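Local coordinates for START domain-containing protein 10 (Homo sapiens, PDB 6SER) that transfers phosphatidylcholine and phosphatidylethanolamine between membranes, preferring lipids with a palmitoyl or stearoyl chain at sn-1 and an unsaturated chain at sn-2, at residues A106-T109 against V110-V114. Residues are numbered along the deposited sequence; the frame is centred on the assembly and turned at random.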
ATOM      1  N   ALA A 106      -1.901  13.986  -8.319  1.00 27.91           N
ATOM      2  CA  ALA A 106      -2.522  14.142  -9.620  1.00 28.16           C
ATOM      3  C   ALA A 106      -3.127  12.812 -10.023  1.00 28.41           C
ATOM      4  O   ALA A 106      -2.791  11.759  -9.479  1.00 27.03           O
ATOM      5  CB  ALA A 106      -1.514  14.624 -10.672  1.00 27.64           C
ATOM      6  N   ARG A 107      -4.011  12.881 -10.998  1.00 20.62           N
ATOM      7  CA  ARG A 107      -4.689  11.717 -11.529  1.00 31.57           C
ATOM      8  C   ARG A 107      -4.107  11.380 -12.897  1.00 28.16           C
ATOM      9  O   ARG A 107      -3.749  12.274 -13.673  1.00 23.46           O
ATOM     10  CB  ARG A 107      -6.196  11.986 -11.601  1.00 24.29           C
ATOM     11  CG  ARG A 107      -6.928  11.160 -12.628  1.00 45.07           C
ATOM     12  CD  ARG A 107      -8.375  10.911 -12.220  1.00 54.55           C
ATOM     13  NE  ARG A 107      -9.071  12.120 -11.779  1.00 64.09           N
ATOM     14  CZ  ARG A 107      -9.593  13.028 -12.599  1.00 67.44           C
ATOM     15  NH1 ARG A 107      -9.486  12.881 -13.913  1.00 75.52           N
ATOM     16  NH2 ARG A 107     -10.218  14.089 -12.102  1.00 66.37           N
ATOM     17  N   LEU A 108      -3.970  10.088 -13.174  1.00 23.99           N
ATOM     18  CA  LEU A 108      -3.543   9.628 -14.492  1.00 25.81           C
ATOM     19  C   LEU A 108      -4.724   9.154 -15.326  1.00 26.73           C
ATOM     20  O   LEU A 108      -4.968   9.669 -16.419  1.00 21.65           O
ATOM     21  CB  LEU A 108      -2.527   8.488 -14.360  1.00 22.75           C
ATOM     22  CG  LEU A 108      -1.148   8.835 -13.828  1.00 32.18           C
ATOM     23  CD1 LEU A 108      -0.558   7.553 -13.312  1.00 32.62           C
ATOM     24  CD2 LEU A 108      -0.258   9.439 -14.927  1.00 30.65           C
ATOM     25  N   THR A 109      -5.415   8.131 -14.851  1.00 27.55           N
ATOM     26  CA  THR A 109      -6.612   7.577 -15.456  1.00 29.50           C
ATOM     27  C   THR A 109      -7.727   7.610 -14.418  1.00 30.60           C
ATOM     28  O   THR A 109      -7.542   8.065 -13.287  1.00 29.63           O
ATOM     29  CB  THR A 109      -6.390   6.141 -15.937  1.00 29.10           C
ATOM     30  OG1 THR A 109      -6.334   5.268 -14.801  1.00 26.11           O
ATOM     31  CG2 THR A 109      -5.081   6.020 -16.729  1.00 28.48           C
ATOM     32  N   VAL A 110      -8.887   7.084 -14.806  1.00 30.91           N
ATOM     33  CA  VAL A 110     -10.024   7.081 -13.896  1.00 27.41           C
ATOM     34  C   VAL A 110      -9.751   6.227 -12.657  1.00 35.63           C
ATOM     35  O   VAL A 110     -10.326   6.491 -11.596  1.00 36.01           O
ATOM     36  CB  VAL A 110     -11.283   6.634 -14.671  1.00 33.87           C
ATOM     37  CG1 VAL A 110     -11.360   5.109 -14.822  1.00 21.35           C
ATOM     38  CG2 VAL A 110     -12.524   7.189 -14.040  1.00 32.32           C
ATOM     39  N   ASN A 111      -8.864   5.230 -12.745  1.00 28.67           N
ATOM     40  CA  ASN A 111      -8.517   4.393 -11.597  1.00 28.60           C
ATOM     41  C   ASN A 111      -7.002   4.326 -11.379  1.00 29.86           C
ATOM     42  O   ASN A 111      -6.476   3.309 -10.929  1.00 27.74           O
ATOM     43  CB  ASN A 111      -9.099   2.982 -11.745  1.00 23.37           C
ATOM     44  CG  ASN A 111      -8.565   2.240 -12.966  1.00 27.01           C
ATOM     45  OD1 ASN A 111      -8.384   2.821 -14.032  1.00 30.00           O
ATOM     46  ND2 ASN A 111      -8.306   0.943 -12.807  1.00 27.82           N
ATOM     47  N   ALA A 112      -6.271   5.407 -11.669  1.00 24.83           N
ATOM     48  CA  ALA A 112      -4.841   5.445 -11.356  1.00 27.22           C
ATOM     49  C   ALA A 112      -4.427   6.873 -11.043  1.00 30.34           C
ATOM     50  O   ALA A 112      -4.773   7.787 -11.792  1.00 28.14           O
ATOM     51  CB  ALA A 112      -3.986   4.907 -12.506  1.00 22.33           C
ATOM     52  N   ASP A 113      -3.682   7.064  -9.954  1.00 21.41           N
ATOM     53  CA  ASP A 113      -3.221   8.398  -9.608  1.00 30.73           C
ATOM     54  C   ASP A 113      -1.812   8.326  -9.024  1.00 32.06           C
ATOM     55  O   ASP A 113      -1.193   7.261  -8.940  1.00 31.21           O
ATOM     56  CB  ASP A 113      -4.220   9.099  -8.672  1.00 30.55           C
ATOM     57  CG  ASP A 113      -4.376   8.415  -7.335  1.00 33.86           C
ATOM     58  OD1 ASP A 113      -3.584   7.509  -7.013  1.00 38.42           O
ATOM     59  OD2 ASP A 113      -5.310   8.791  -6.593  1.00 43.52           O
ATOM     60  N   VAL A 114      -1.305   9.494  -8.643  1.00 26.37           N
ATOM     61  CA  VAL A 114       0.017   9.656  -8.059  1.00 24.13           C
ATOM     62  C   VAL A 114      -0.150  10.384  -6.735  1.00 23.06           C
ATOM     63  O   VAL A 114      -0.873  11.384  -6.659  1.00 28.03           O
ATOM     64  CB  VAL A 114       0.967  10.435  -8.996  1.00 22.80           C
ATOM     65  CG1 VAL A 114       2.396  10.450  -8.422  1.00 22.76           C
ATOM     66  CG2 VAL A 114       0.948   9.828 -10.382  1.00 28.18           C
TER
HETATM   67  O   HOH W   1      -6.345   2.681 -15.704  1.00 34.56           O
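Leu-108 and Thr-109 of one strand stand opposite the single residue Ala-112 of the other, a classic beta bulge, next to the tight turn at Val-110 and Asn-111 that joins strands 99-109 and 112-119 of the START domain. Both backbone N-H groups converge on one acceptor. Leu-108 N reaches Ala-112 O at 2.8 Å and Thr-109 N reaches the same oxygen at 3.1 Å. They come from the same face of the carbonyl plane, tilted 24° and 20° from it. In return Ala-112 N gives Thr-109 O a weak bond of 3.4 Å. Beyond the bulge, Ala-106 and Val-114 form a hydrogen-bonded antiparallel pair, with Val-114 N 2.8 Å from Ala-106 O.

Between the segments, apolar contacts run through Leu-108. Its CB lies near Ala-112 CB, and its CD1 packs on Val-114 CG2 at 4.0 Å. Leu-133 and Ile-131 of strand 127-139 extend this patch. On the other face, Asp-113 and Arg-107 form a non-hydrogen-bonded pair. Asp-113 CB lies close to Ala-106 O and Arg-107 CA, while its carboxylate turns from the hairpin partner to form a salt bridge with Arg-134.

Polar side chains make further bonds at the turn. Asn-111 ND2 bonds to Trp-136 O on the adjacent strand. With chi1 at 73°, Thr-109 OG1 sits between its own backbone N and carbonyl carbon. There it accepts a hydrogen bond from Asn-111 N, 3.3 Å away, an ST turn. A water oxygen lies 2.7 Å from Thr-109 OG1 and donates to Asn-111 OD1 at 2.6 Å.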